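Local coordinates for protein salmonella plasmid virulence: SpvB (Salmonella typhimurium, PDB 6P0X) that probably acts as a secreted virulence toxin that ADP-ribosylates arginine in host actin and so blocks filament assembly, the fragment here being its N-terminal domain, of unknown function, at residues 18-23 with 239-244; 254-259 with 288-293; 56-61 with 69-74; 266-271 with 313-318. All coordinates share one frame; numbering follows the deposited sequence.

Contact 1 (18-23 with 239-244); sequences LPLPIS and FTLVFD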
loop_
_atom_site.group_PDB
_atom_site.type_symbol
_atom_site.label_atom_id
_atom_site.label_comp_id
_atom_site.label_asym_id
_atom_site.label_seq_id
_atom_site.Cartn_x
_atom_site.Cartn_y
_atom_site.Cartn_z
ATOM N N LEU A 18 7.020 17.124 2.030
ATOM C CA LEU A 18 6.591 17.251 3.415
ATOM C C LEU A 18 6.920 15.950 4.128
ATOM O O LEU A 18 6.321 14.908 3.813
ATOM C CB LEU A 18 5.093 17.546 3.492
ATOM C CG LEU A 18 4.392 17.426 4.846
ATOM C CD1 LEU A 18 5.059 18.299 5.900
ATOM C CD2 LEU A 18 2.924 17.794 4.700
ATOM N N PRO A 19 7.865 15.948 5.062
ATOM C CA PRO A 19 8.280 14.687 5.681
ATOM C C PRO A 19 7.226 14.176 6.647
ATOM O O PRO A 19 6.478 14.945 7.256
ATOM C CB PRO A 19 9.577 15.050 6.418
ATOM C CG PRO A 19 9.914 16.458 6.008
ATOM C CD PRO A 19 8.641 17.094 5.557
ATOM N N LEU A 20 7.166 12.886 6.762
ATOM C CA LEU A 20 6.303 12.269 7.749
ATOM C C LEU A 20 7.085 12.017 9.035
ATOM O O LEU A 20 8.302 11.807 8.997
ATOM C CB LEU A 20 5.744 10.952 7.218
ATOM C CG LEU A 20 5.025 11.037 5.872
ATOM C CD1 LEU A 20 4.483 9.674 5.467
ATOM C CD2 LEU A 20 3.918 12.074 5.914
ATOM N N PRO A 21 6.422 12.034 10.191
ATOM C CA PRO A 21 7.149 11.859 11.467
ATOM C C PRO A 21 7.483 10.398 11.750
ATOM O O PRO A 21 6.976 9.766 12.681
ATOM C CB PRO A 21 6.170 12.453 12.484
ATOM C CG PRO A 21 4.819 12.205 11.894
ATOM C CD PRO A 21 4.972 12.195 10.394
ATOM N N ILE A 22 8.358 9.834 10.925
ATOM C CA ILE A 22 8.715 8.422 11.016
ATOM C C ILE A 22 9.911 8.270 11.949
ATOM O O ILE A 22 10.983 8.829 11.696
ATOM C CB ILE A 22 9.026 7.837 9.630
ATOM C CG1 ILE A 22 7.772 7.845 8.756
ATOM C CG2 ILE A 22 9.586 6.430 9.761
ATOM C CD1 ILE A 22 8.049 7.565 7.297
ATOM N N SER A 23 9.732 7.503 13.019
ATOM C CA SER A 23 10.853 7.132 13.874
ATOM C C SER A 23 11.759 6.167 13.121
ATOM O O SER A 23 11.337 5.061 12.767
ATOM C CB SER A 23 10.342 6.499 15.163
ATOM O OG SER A 23 9.386 7.333 15.790
ATOM N N PHE A 239 6.819 -0.183 16.475
ATOM C CA PHE A 239 6.496 1.088 15.841
ATOM C C PHE A 239 5.306 0.923 14.907
ATOM O O PHE A 239 5.214 -0.068 14.175
ATOM C CB PHE A 239 7.698 1.633 15.055
ATOM C CG PHE A 239 8.981 1.646 15.841
ATOM C CD1 PHE A 239 9.131 2.482 16.937
ATOM C CD2 PHE A 239 10.037 0.824 15.484
ATOM C CE1 PHE A 239 10.311 2.496 17.661
ATOM C CE2 PHE A 239 11.219 0.835 16.205
ATOM C CZ PHE A 239 11.355 1.672 17.293
ATOM N N THR A 240 4.395 1.896 14.933
ATOM C CA THR A 240 3.243 1.898 14.037
ATOM C C THR A 240 3.041 3.295 13.475
ATOM O O THR A 240 2.791 4.242 14.227
ATOM C CB THR A 240 1.970 1.433 14.751
ATOM O OG1 THR A 240 2.216 0.184 15.410
ATOM C CG2 THR A 240 0.843 1.251 13.745
ATOM N N LEU A 241 3.150 3.422 12.158
ATOM C CA LEU A 241 2.799 4.653 11.462
ATOM C C LEU A 241 1.362 4.530 10.972
ATOM O O LEU A 241 1.053 3.650 10.161
ATOM C CB LEU A 241 3.754 4.899 10.297
ATOM C CG LEU A 241 3.605 6.216 9.536
ATOM C CD1 LEU A 241 4.022 7.381 10.417
ATOM C CD2 LEU A 241 4.424 6.188 8.259
ATOM N N VAL A 242 0.481 5.392 11.473
ATOM C CA VAL A 242 -0.950 5.309 11.199
ATOM C C VAL A 242 -1.343 6.447 10.268
ATOM O O VAL A 242 -1.034 7.613 10.538
ATOM C CB VAL A 242 -1.774 5.356 12.496
ATOM C CG1 VAL A 242 -3.258 5.369 12.177
ATOM C CG2 VAL A 242 -1.428 4.171 13.384
ATOM N N PHE A 243 -2.014 6.109 9.172
ATOM C CA PHE A 243 -2.613 7.099 8.284
ATOM C C PHE A 243 -4.107 7.145 8.591
ATOM O O PHE A 243 -4.827 6.173 8.337
ATOM C CB PHE A 243 -2.345 6.744 6.824
ATOM C CG PHE A 243 -0.902 6.901 6.415
ATOM C CD1 PHE A 243 0.050 5.972 6.808
ATOM C CD2 PHE A 243 -0.502 7.968 5.629
ATOM C CE1 PHE A 243 1.377 6.113 6.434
ATOM C CE2 PHE A 243 0.823 8.109 5.246
ATOM C CZ PHE A 243 1.761 7.180 5.651
ATOM N N ASP A 244 -4.571 8.264 9.145
ATOM C CA ASP A 244 -5.944 8.405 9.603
ATOM C C ASP A 244 -6.715 9.347 8.689
ATOM O O ASP A 244 -6.214 10.419 8.304
ATOM C CB ASP A 244 -5.987 8.913 11.049
ATOM C CG ASP A 244 -7.399 9.184 11.538
ATOM O OD1 ASP A 244 -7.954 10.246 11.195
ATOM O OD2 ASP A 244 -7.957 8.338 12.267
#

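Contact 2 (254-259 with 288-293); sequences VPPAFT and QVLMFH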
loop_
_atom_site.group_PDB
_atom_site.type_symbol
_atom_site.label_atom_id
_atom_site.label_comp_id
_atom_site.label_asym_id
_atom_site.label_seq_id
_atom_site.Cartn_x
_atom_site.Cartn_y
_atom_site.Cartn_z
ATOM N N VAL A 254 -7.662 17.681 21.105
ATOM C CA VAL A 254 -7.917 16.325 21.583
ATOM C C VAL A 254 -6.919 15.383 20.912
ATOM O O VAL A 254 -6.907 15.297 19.674
ATOM C CB VAL A 254 -9.362 15.892 21.296
ATOM C CG1 VAL A 254 -9.636 14.518 21.890
ATOM C CG2 VAL A 254 -10.338 16.922 21.848
ATOM N N PRO A 255 -6.085 14.675 21.668
ATOM C CA PRO A 255 -5.147 13.723 21.058
ATOM C C PRO A 255 -5.875 12.511 20.505
ATOM O O PRO A 255 -6.838 12.020 21.115
ATOM C CB PRO A 255 -4.231 13.337 22.227
ATOM C CG PRO A 255 -5.090 13.509 23.431
ATOM C CD PRO A 255 -5.967 14.699 23.137
ATOM N N PRO A 256 -5.454 12.005 19.347
ATOM C CA PRO A 256 -6.130 10.843 18.754
ATOM C C PRO A 256 -5.675 9.524 19.366
ATOM O O PRO A 256 -4.484 9.290 19.584
ATOM C CB PRO A 256 -5.740 10.926 17.272
ATOM C CG PRO A 256 -4.495 11.774 17.221
ATOM C CD PRO A 256 -4.329 12.493 18.530
ATOM N N ALA A 257 -6.648 8.653 19.632
ATOM C CA ALA A 257 -6.390 7.337 20.199
ATOM C C ALA A 257 -5.856 6.384 19.132
ATOM O O ALA A 257 -6.034 6.593 17.930
ATOM C CB ALA A 257 -7.660 6.762 20.824
ATOM N N PHE A 258 -5.190 5.319 19.591
ATOM C CA PHE A 258 -4.610 4.352 18.663
ATOM C C PHE A 258 -5.686 3.612 17.876
ATOM O O PHE A 258 -5.560 3.431 16.658
ATOM C CB PHE A 258 -3.726 3.359 19.420
ATOM C CG PHE A 258 -3.020 2.377 18.528
ATOM C CD1 PHE A 258 -2.046 2.805 17.642
ATOM C CD2 PHE A 258 -3.336 1.028 18.567
ATOM C CE1 PHE A 258 -1.394 1.905 16.813
ATOM C CE2 PHE A 258 -2.688 0.121 17.738
ATOM C CZ PHE A 258 -1.716 0.562 16.862
ATOM N N THR A 259 -6.749 3.176 18.547
ATOM C CA THR A 259 -7.839 2.454 17.905
ATOM C C THR A 259 -8.986 3.413 17.624
ATOM O O THR A 259 -9.426 4.142 18.519
ATOM C CB THR A 259 -8.324 1.296 18.780
ATOM O OG1 THR A 259 -7.277 0.326 18.910
ATOM C CG2 THR A 259 -9.544 0.632 18.157
ATOM N N GLN A 288 -4.558 12.904 8.904
ATOM C CA GLN A 288 -3.394 12.999 9.777
ATOM C C GLN A 288 -2.526 11.757 9.643
ATOM O O GLN A 288 -2.981 10.695 9.206
ATOM C CB GLN A 288 -3.811 13.206 11.239
ATOM C CG GLN A 288 -4.849 12.210 11.708
ATOM C CD GLN A 288 -5.514 12.612 13.008
ATOM O OE1 GLN A 288 -4.896 13.232 13.877
ATOM N NE2 GLN A 288 -6.790 12.271 13.143
ATOM N N VAL A 289 -1.259 11.921 10.009
ATOM C CA VAL A 289 -0.289 10.832 10.058
ATOM C C VAL A 289 0.280 10.789 11.472
ATOM O O VAL A 289 0.886 11.761 11.934
ATOM C CB VAL A 289 0.828 11.007 9.013
ATOM C CG1 VAL A 289 1.754 9.803 9.015
ATOM C CG2 VAL A 289 0.235 11.215 7.621
ATOM N N LEU A 290 0.089 9.665 12.157
ATOM C CA LEU A 290 0.430 9.535 13.567
ATOM C C LEU A 290 1.560 8.531 13.745
ATOM O O LEU A 290 1.615 7.516 13.045
ATOM C CB LEU A 290 -0.791 9.091 14.377
ATOM C CG LEU A 290 -2.117 9.726 13.951
ATOM C CD1 LEU A 290 -3.270 9.086 14.695
ATOM C CD2 LEU A 290 -2.100 11.233 14.177
ATOM N N MET A 291 2.456 8.809 14.688
ATOM C CA MET A 291 3.552 7.903 15.017
ATOM C C MET A 291 3.317 7.326 16.407
ATOM O O MET A 291 3.207 8.079 17.382
ATOM C CB MET A 291 4.896 8.630 14.951
ATOM C CG MET A 291 6.110 7.718 15.048
ATOM S SD MET A 291 6.273 6.596 13.647
ATOM C CE MET A 291 6.366 5.015 14.484
ATOM N N PHE A 292 3.232 5.998 16.503
ATOM C CA PHE A 292 2.998 5.310 17.765
ATOM C C PHE A 292 4.167 4.391 18.091
ATOM O O PHE A 292 4.699 3.707 17.208
ATOM C CB PHE A 292 1.707 4.478 17.723
ATOM C CG PHE A 292 0.447 5.284 17.889
ATOM C CD1 PHE A 292 -0.075 5.524 19.150
ATOM C CD2 PHE A 292 -0.232 5.775 16.784
ATOM C CE1 PHE A 292 -1.239 6.255 19.309
ATOM C CE2 PHE A 292 -1.399 6.506 16.935
ATOM C CZ PHE A 292 -1.903 6.745 18.200
ATOM N N HIS A 293 4.553 4.369 19.364
ATOM C CA HIS A 293 5.510 3.409 19.889
ATOM C C HIS A 293 4.784 2.411 20.782
ATOM O O HIS A 293 3.754 2.729 21.385
ATOM C CB HIS A 293 6.622 4.103 20.684
ATOM C CG HIS A 293 7.512 4.973 19.853
ATOM N ND1 HIS A 293 8.581 5.664 20.381
ATOM C CD2 HIS A 293 7.491 5.269 18.531
ATOM C CE1 HIS A 293 9.181 6.347 19.422
ATOM N NE2 HIS A 293 8.539 6.124 18.290
#

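Contact 3 (56-61 with 69-74); sequences IARRTS and DSDEFL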
loop_
_atom_site.group_PDB
_atom_site.type_symbol
_atom_site.label_atom_id
_atom_site.label_comp_id
_atom_site.label_asym_id
_atom_site.label_seq_id
_atom_site.Cartn_x
_atom_site.Cartn_y
_atom_site.Cartn_z
ATOM N N ILE A 56 3.207 -3.094 -7.971
ATOM C CA ILE A 56 3.233 -3.600 -9.340
ATOM C C ILE A 56 1.859 -3.328 -9.939
ATOM O O ILE A 56 0.842 -3.453 -9.250
ATOM C CB ILE A 56 3.581 -5.102 -9.386
ATOM C CG1 ILE A 56 4.915 -5.381 -8.682
ATOM C CG2 ILE A 56 3.635 -5.600 -10.816
ATOM C CD1 ILE A 56 6.086 -4.575 -9.214
ATOM N N ALA A 57 1.814 -2.940 -11.211
ATOM C CA ALA A 57 0.548 -2.533 -11.803
ATOM C C ALA A 57 0.425 -3.038 -13.232
ATOM O O ALA A 57 1.424 -3.260 -13.923
ATOM C CB ALA A 57 0.385 -1.006 -11.786
ATOM N N ARG A 58 -0.818 -3.219 -13.664
ATOM C CA ARG A 58 -1.102 -3.507 -15.061
ATOM C C ARG A 58 -1.078 -2.215 -15.862
ATOM O O ARG A 58 -1.548 -1.169 -15.400
ATOM C CB ARG A 58 -2.459 -4.192 -15.210
ATOM C CG ARG A 58 -2.520 -5.578 -14.598
ATOM C CD ARG A 58 -3.809 -6.287 -14.977
ATOM N NE ARG A 58 -3.948 -7.549 -14.257
ATOM C CZ ARG A 58 -3.696 -8.742 -14.783
ATOM N NH1 ARG A 58 -3.301 -8.846 -16.045
ATOM N NH2 ARG A 58 -3.845 -9.834 -14.044
ATOM N N ARG A 59 -0.510 -2.287 -17.061
ATOM C CA ARG A 59 -0.425 -1.120 -17.924
ATOM C C ARG A 59 -1.804 -0.733 -18.453
ATOM O O ARG A 59 -2.655 -1.587 -18.712
ATOM C CB ARG A 59 0.520 -1.405 -19.088
ATOM C CG ARG A 59 1.021 -0.170 -19.804
ATOM C CD ARG A 59 1.822 -0.541 -21.036
ATOM N NE ARG A 59 2.472 0.625 -21.624
ATOM C CZ ARG A 59 3.274 0.582 -22.682
ATOM N NH1 ARG A 59 3.529 -0.573 -23.283
ATOM N NH2 ARG A 59 3.819 1.698 -23.140
ATOM N N THR A 60 -2.023 0.577 -18.610
ATOM C CA THR A 60 -3.253 1.084 -19.205
ATOM C C THR A 60 -3.032 1.987 -20.409
ATOM O O THR A 60 -3.988 2.224 -21.153
ATOM C CB THR A 60 -4.083 1.870 -18.175
ATOM O OG1 THR A 60 -3.323 2.984 -17.690
ATOM C CG2 THR A 60 -4.479 0.978 -17.005
ATOM N N SER A 61 -1.809 2.480 -20.627
ATOM C CA SER A 61 -1.564 3.450 -21.693
ATOM C C SER A 61 -1.971 2.913 -23.061
ATOM O O SER A 61 -2.435 3.675 -23.918
ATOM C CB SER A 61 -0.094 3.870 -21.684
ATOM O OG SER A 61 0.748 2.777 -22.002
ATOM N N ASP A 69 -3.534 -13.171 -20.809
ATOM C CA ASP A 69 -2.120 -13.255 -21.158
ATOM C C ASP A 69 -1.614 -12.001 -21.858
ATOM O O ASP A 69 -0.457 -11.614 -21.662
ATOM C CB ASP A 69 -1.870 -14.468 -22.057
ATOM C CG ASP A 69 -2.255 -15.773 -21.398
ATOM O OD1 ASP A 69 -2.833 -15.739 -20.292
ATOM O OD2 ASP A 69 -1.973 -16.838 -21.989
ATOM N N SER A 70 -2.455 -11.356 -22.667
ATOM C CA SER A 70 -2.042 -10.223 -23.488
ATOM C C SER A 70 -1.752 -8.956 -22.690
ATOM O O SER A 70 -1.377 -7.949 -23.303
ATOM C CB SER A 70 -3.110 -9.931 -24.545
ATOM O OG SER A 70 -4.270 -9.367 -23.956
ATOM N N ASP A 71 -1.906 -8.959 -21.368
ATOM C CA ASP A 71 -1.634 -7.757 -20.591
ATOM C C ASP A 71 -0.137 -7.549 -20.381
ATOM O O ASP A 71 0.642 -8.502 -20.267
ATOM C CB ASP A 71 -2.313 -7.817 -19.221
ATOM C CG ASP A 71 -3.822 -7.631 -19.292
ATOM O OD1 ASP A 71 -4.361 -7.339 -20.384
ATOM O OD2 ASP A 71 -4.469 -7.758 -18.232
ATOM N N GLU A 72 0.256 -6.281 -20.328
ATOM C CA GLU A 72 1.578 -5.867 -19.891
ATOM C C GLU A 72 1.513 -5.361 -18.456
ATOM O O GLU A 72 0.491 -4.831 -18.012
ATOM C CB GLU A 72 2.149 -4.775 -20.793
ATOM C CG GLU A 72 2.301 -5.172 -22.242
ATOM C CD GLU A 72 2.924 -4.066 -23.064
ATOM O OE1 GLU A 72 2.272 -3.016 -23.233
ATOM O OE2 GLU A 72 4.074 -4.236 -23.522
ATOM N N PHE A 73 2.617 -5.530 -17.735
ATOM C CA PHE A 73 2.738 -5.072 -16.359
ATOM C C PHE A 73 3.767 -3.955 -16.265
ATOM O O PHE A 73 4.617 -3.783 -17.141
ATOM C CB PHE A 73 3.133 -6.220 -15.428
ATOM C CG PHE A 73 2.164 -7.359 -15.429
ATOM C CD1 PHE A 73 1.016 -7.309 -14.655
ATOM C CD2 PHE A 73 2.397 -8.482 -16.206
ATOM C CE1 PHE A 73 0.116 -8.360 -14.654
ATOM C CE2 PHE A 73 1.502 -9.536 -16.210
ATOM C CZ PHE A 73 0.358 -9.474 -15.432
ATOM N N LEU A 74 3.664 -3.180 -15.191
ATOM C CA LEU A 74 4.591 -2.098 -14.894
ATOM C C LEU A 74 5.319 -2.393 -13.591
ATOM O O LEU A 74 4.704 -2.825 -12.610
ATOM C CB LEU A 74 3.869 -0.751 -14.790
ATOM C CG LEU A 74 3.070 -0.300 -16.012
ATOM C CD1 LEU A 74 2.254 0.948 -15.693
ATOM C CD2 LEU A 74 4.000 -0.055 -17.189
HETATM O O HOH W 1 -2.061 -4.302 -19.820
#

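Contact 4 (266-271 with 313-318); sequences ARQDPF and YDENPI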
loop_
_atom_site.group_PDB
_atom_site.type_symbol
_atom_site.label_atom_id
_atom_site.label_comp_id
_atom_site.label_asym_id
_atom_site.label_seq_id
_atom_site.Cartn_x
_atom_site.Cartn_y
_atom_site.Cartn_z
ATOM N N ALA A 266 -16.424 11.437 5.077
ATOM C CA ALA A 266 -16.707 11.436 3.650
ATOM C C ALA A 266 -16.351 12.807 3.095
ATOM O O ALA A 266 -16.805 13.829 3.620
ATOM C CB ALA A 266 -18.177 11.113 3.377
ATOM N N ARG A 267 -15.541 12.826 2.040
ATOM C CA ARG A 267 -15.061 14.080 1.485
ATOM C C ARG A 267 -16.147 14.765 0.664
ATOM O O ARG A 267 -17.129 14.152 0.239
ATOM C CB ARG A 267 -13.824 13.849 0.616
ATOM C CG ARG A 267 -14.063 12.926 -0.562
ATOM C CD ARG A 267 -12.752 12.456 -1.173
ATOM N NE ARG A 267 -12.029 13.536 -1.838
ATOM C CZ ARG A 267 -10.756 13.462 -2.210
ATOM N NH1 ARG A 267 -10.059 12.356 -1.969
ATOM N NH2 ARG A 267 -10.180 14.491 -2.817
ATOM N N GLN A 268 -15.949 16.062 0.438
ATOM C CA GLN A 268 -16.902 16.849 -0.328
ATOM C C GLN A 268 -16.739 16.674 -1.829
ATOM O O GLN A 268 -17.666 17.000 -2.577
ATOM C CB GLN A 268 -16.764 18.331 0.023
ATOM C CG GLN A 268 -17.262 18.688 1.403
ATOM C CD GLN A 268 -17.112 20.164 1.702
ATOM O OE1 GLN A 268 -17.402 21.011 0.858
ATOM N NE2 GLN A 268 -16.659 20.480 2.907
ATOM N N ASP A 269 -15.594 16.167 -2.285
ATOM C CA ASP A 269 -15.285 16.060 -3.711
ATOM C C ASP A 269 -14.993 14.614 -4.112
ATOM O O ASP A 269 -13.903 14.305 -4.607
ATOM C CB ASP A 269 -14.109 16.968 -4.067
ATOM C CG ASP A 269 -12.827 16.594 -3.328
ATOM O OD1 ASP A 269 -12.904 16.104 -2.179
ATOM O OD2 ASP A 269 -11.739 16.776 -3.915
ATOM N N PRO A 270 -15.953 13.706 -3.947
ATOM C CA PRO A 270 -15.702 12.316 -4.339
ATOM C C PRO A 270 -15.624 12.188 -5.852
ATOM O O PRO A 270 -16.240 12.952 -6.598
ATOM C CB PRO A 270 -16.911 11.563 -3.773
ATOM C CG PRO A 270 -18.002 12.576 -3.753
ATOM C CD PRO A 270 -17.374 13.940 -3.634
ATOM N N PHE A 271 -14.845 11.209 -6.305
ATOM C CA PHE A 271 -14.674 10.995 -7.734
ATOM C C PHE A 271 -14.377 9.527 -7.992
ATOM O O PHE A 271 -14.015 8.774 -7.084
ATOM C CB PHE A 271 -13.561 11.880 -8.313
ATOM C CG PHE A 271 -12.195 11.572 -7.770
ATOM C CD1 PHE A 271 -11.767 12.135 -6.577
ATOM C CD2 PHE A 271 -11.334 10.727 -8.456
ATOM C CE1 PHE A 271 -10.509 11.854 -6.075
ATOM C CE2 PHE A 271 -10.072 10.444 -7.960
ATOM C CZ PHE A 271 -9.661 11.008 -6.766
ATOM N N TYR A 313 -7.063 21.183 5.130
ATOM C CA TYR A 313 -7.472 21.202 3.735
ATOM C C TYR A 313 -8.460 22.328 3.483
ATOM O O TYR A 313 -9.231 22.714 4.368
ATOM C CB TYR A 313 -8.154 19.891 3.321
ATOM C CG TYR A 313 -7.257 18.685 3.240
ATOM C CD1 TYR A 313 -6.547 18.401 2.082
ATOM C CD2 TYR A 313 -7.143 17.811 4.311
ATOM C CE1 TYR A 313 -5.735 17.291 1.999
ATOM C CE2 TYR A 313 -6.336 16.700 4.238
ATOM C CZ TYR A 313 -5.632 16.444 3.079
ATOM O OH TYR A 313 -4.823 15.337 2.998
ATOM N N ASP A 314 -8.444 22.836 2.254
ATOM C CA ASP A 314 -9.541 23.649 1.740
ATOM C C ASP A 314 -10.509 22.675 1.081
ATOM O O ASP A 314 -10.251 22.183 -0.019
ATOM C CB ASP A 314 -9.037 24.690 0.747
ATOM C CG ASP A 314 -8.275 25.818 1.414
ATOM O OD1 ASP A 314 -8.639 26.208 2.544
ATOM O OD2 ASP A 314 -7.305 26.316 0.802
ATOM N N GLU A 315 -11.619 22.378 1.751
ATOM C CA GLU A 315 -12.582 21.411 1.241
ATOM C C GLU A 315 -13.734 22.130 0.563
ATOM O O GLU A 315 -14.313 23.063 1.127
ATOM C CB GLU A 315 -13.149 20.497 2.325
ATOM C CG GLU A 315 -12.282 19.325 2.704
ATOM C CD GLU A 315 -13.120 18.188 3.276
ATOM O OE1 GLU A 315 -13.086 17.970 4.504
ATOM O OE2 GLU A 315 -13.837 17.532 2.485
ATOM N N ASN A 316 -14.065 21.678 -0.638
ATOM C CA ASN A 316 -15.227 22.157 -1.367
ATOM C C ASN A 316 -15.645 21.068 -2.346
ATOM O O ASN A 316 -14.871 20.138 -2.610
ATOM C CB ASN A 316 -14.916 23.484 -2.087
ATOM C CG ASN A 316 -13.920 23.327 -3.216
ATOM O OD1 ASN A 316 -14.181 22.644 -4.204
ATOM N ND2 ASN A 316 -12.760 23.958 -3.069
ATOM N N PRO A 317 -16.867 21.135 -2.881
ATOM C CA PRO A 317 -17.318 20.066 -3.788
ATOM C C PRO A 317 -16.550 19.993 -5.100
ATOM O O PRO A 317 -16.579 18.938 -5.743
ATOM C CB PRO A 317 -18.795 20.408 -4.029
ATOM C CG PRO A 317 -19.190 21.236 -2.842
ATOM C CD PRO A 317 -17.973 22.028 -2.490
ATOM N N ILE A 318 -15.859 21.057 -5.513
ATOM C CA ILE A 318 -15.119 21.021 -6.773
ATOM C C ILE A 318 -13.764 20.344 -6.594
ATOM O O ILE A 318 -13.427 19.403 -7.320
ATOM C CB ILE A 318 -14.971 22.443 -7.347
ATOM C CG1 ILE A 318 -16.347 23.054 -7.598
ATOM C CG2 ILE A 318 -14.160 22.419 -8.633
ATOM C CD1 ILE A 318 -16.304 24.511 -7.996
HETATM O O HOH W 2 -14.713 15.491 4.712
#

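Contact 1 (18-23 with 239-244)
Ile22 and Leu241 meet with their side chains crossing at about a right angle. The CG1 methylene of Ile22 lies 3.8 Å from CD2 of Leu241, and the terminal CD1 of Ile22 continues along the same methyl at 4.0 Å from Leu241 CD2. Leu241 reaches this height because its CG stands anti to the backbone N (chi1 -175°), which carries its forked end up to the Ile22 branch. A second apolar pair lies further along the strand: methyl CD1 of Leu20 rests 3.7 Å from CZ of Phe243 and 4.0 Å from CE2 of Phe243, touching the outer end of a ring that leans in from its strand. A looser approach, Leu20 CD1 to Leu241 CD2 at 4.5 Å, joins the two pairs. Leu20 also packs on Leu309 and on Cys51, which lines an acrylic acid pocket seen in the crystal.

The backbones are too far apart for strand pairing, the nearest CA atoms being those of Ile22 and Leu241 at 7.0 Å. The contact is therefore face packing: the loop that follows strand 16-19, the outer strand of a small three-stranded antiparallel sheet, lies over strand 237-244. Within 18-23, Ile22 N donates to Leu20 O at 2.8 Å, an inverse gamma turn centred on Pro21 that brings the residues on both of its flanks onto the strand.

Polar links lie at the Ser23 end: OG bonds to His293 NE2 and O to Tyr216 OH.

Contact 2 (254-259 with 288-293)
Phe258 stands edge-on over the ring of Phe292 in a T-shaped (edge-to-face) pair: the centroids are 4.8 Å apart and the planes meet at 73°. With CG of Phe258 anti to the backbone N (chi1 -176°), the ring swings its CD1 edge over Phe292, CD1 of Phe258 standing 3.4 Å above the Phe292 plane and over its centre. CB of Phe258 makes a CH-pi contact with the same face, 4.2 Å from the Phe292 centroid. At the rim of the ring, near its plane, Pro256 O comes within 3.9 Å of Phe292 CZ.

The Pro256 ring turns toward the strand and sets its CG obliquely on the fork of Leu290, 3.9 Å from Leu290 CD1. The same CG of Pro256 lies 3.7 Å from Gln288 OE1, whose polar needs are met elsewhere: OE1 accepts from Arg308 NE, and NE2 donates to Gly249 O and Asp244 OD1.

The 254-259 loop thus covers one face of strand 288-293, which runs antiparallel between strands 237-244 and 304-314. It reaches both neighbours too, Phe258 packing on Thr240 of the former and Pro256 on Leu305 and Arg308 of the latter.

Contact 3 (56-61 with 69-74)
One face of the Arg58 guanidinium is met by the CE1 corner of the Phe73 ring, Phe73 CE1 lying 3.7 Å above the plane and offset toward the rim; the planes are inclined at 48°, so the two are not stacked. At its edge lies CB of Asp71, and Arg58 NH1 makes a salt bridge to Asp71 OD2 at 2.7 Å whose hydrogen bond is weak (N-H...O angle 118°). The guanidinium of Arg59 instead takes its partner near its own plane: NH1 of Arg59 meets OE1 of Glu72 at 2.7 Å on the syn side, though 30° out of the carboxylate plane, the two extended chains lying alongside each other. The edge of the Phe73 ring faces Ala57 O.

Beneath these groups runs a short antiparallel ladder, a beta-hairpin pairing of strands 55-58 and 73-74. Leu74 N donates to Ala57 O at 2.6 Å and Ala57 N to Leu74 O at 3.2 Å; Arg59 N to Glu72 O, at 2.9 Å, extends it into the loop. A water bridges Arg59 O and Glu72 N.

Arg58 NE also donates to Thr166 O, and Asp71 accepts from Gln66 N and Tyr67 N. With this many partners the buried Arg58 and the partly exposed Asp71 are likely both to stay charged.

Contact 4 (266-271 with 313-318)
Glu315, just past the end of strand 304-314, extends its side chain to Gln268 and receives the backbone N of Gln268 on OE2 at 3.3 Å, the N-H...O angle being 154° and the donor almost in line with the C-O bond. Its other oxygen, OE1, forms a salt bridge with Arg287. A water lies 2.9 Å from Ala266 O and 3.0 Å from Glu315 OE1, although further acceptors compete for its protons. Closer to the backbone, CB of Glu315 lies over one face of the Gln268 amide, 3.6 Å from Gln268 NE2.

At Asn316 the chain continues over the same face, Asn316 CA standing 3.3 Å from Gln268 OE1. The Asn316 side chain turns away from the contact: OD1 accepts from Leu319 N and, weakly, from Ile318 N, as in an Asx turn. This shapes the connection of the beta-hairpin formed by strands 304-314 and 321-328, against which the 266-271 loop is packed.

Pro317 sends its CA hydrogen to Gln268 O, a CA-H...O contact with 3.3 Å between Pro317 CA and Gln268 O. The carbonyl oxygens of Asn316 and Pro317, with that of Ile318 a little further off, gather round CB of Asp269. The carboxylate of Asp269 turns to Arg267, which grips it side-on: Arg267 NE reaches Asp269 OD1 at 2.7 Å, from above the carboxylate plane, and Arg267 NH2 reaches Asp269 OD2 at 3.0 Å. Asn42 bonds to both partners of this bridge, Thr320 OG1 bonds weakly to Asp269 OD1, and Gly43 O and Arg284 O accept from Arg267 NH1.

In the fold
From the N terminus, 18-23 opens contact 1, which closes only at 239-244. Contact 3 falls wholly within that interval: 56-61 and 69-74 close a hairpin loop on the far side of the chain's centre, the centres of contacts 1 and 3 being about 31 Å apart. Next come 254-259 and 266-271 in one long loop, opening contacts 2 and 4; 288-293 closes contact 2 and 313-318 closes contact 4, so these two cross. Contacts 1 and 2 touch directly, through Val242 O to Leu290 N on adjacent strands. Contact 1 ties the loop after strand 16-19 to strand 237-244, contact 2 the long loop to its neighbour 288-293, and contact 4 the same loop to the turn that follows strand 304-314.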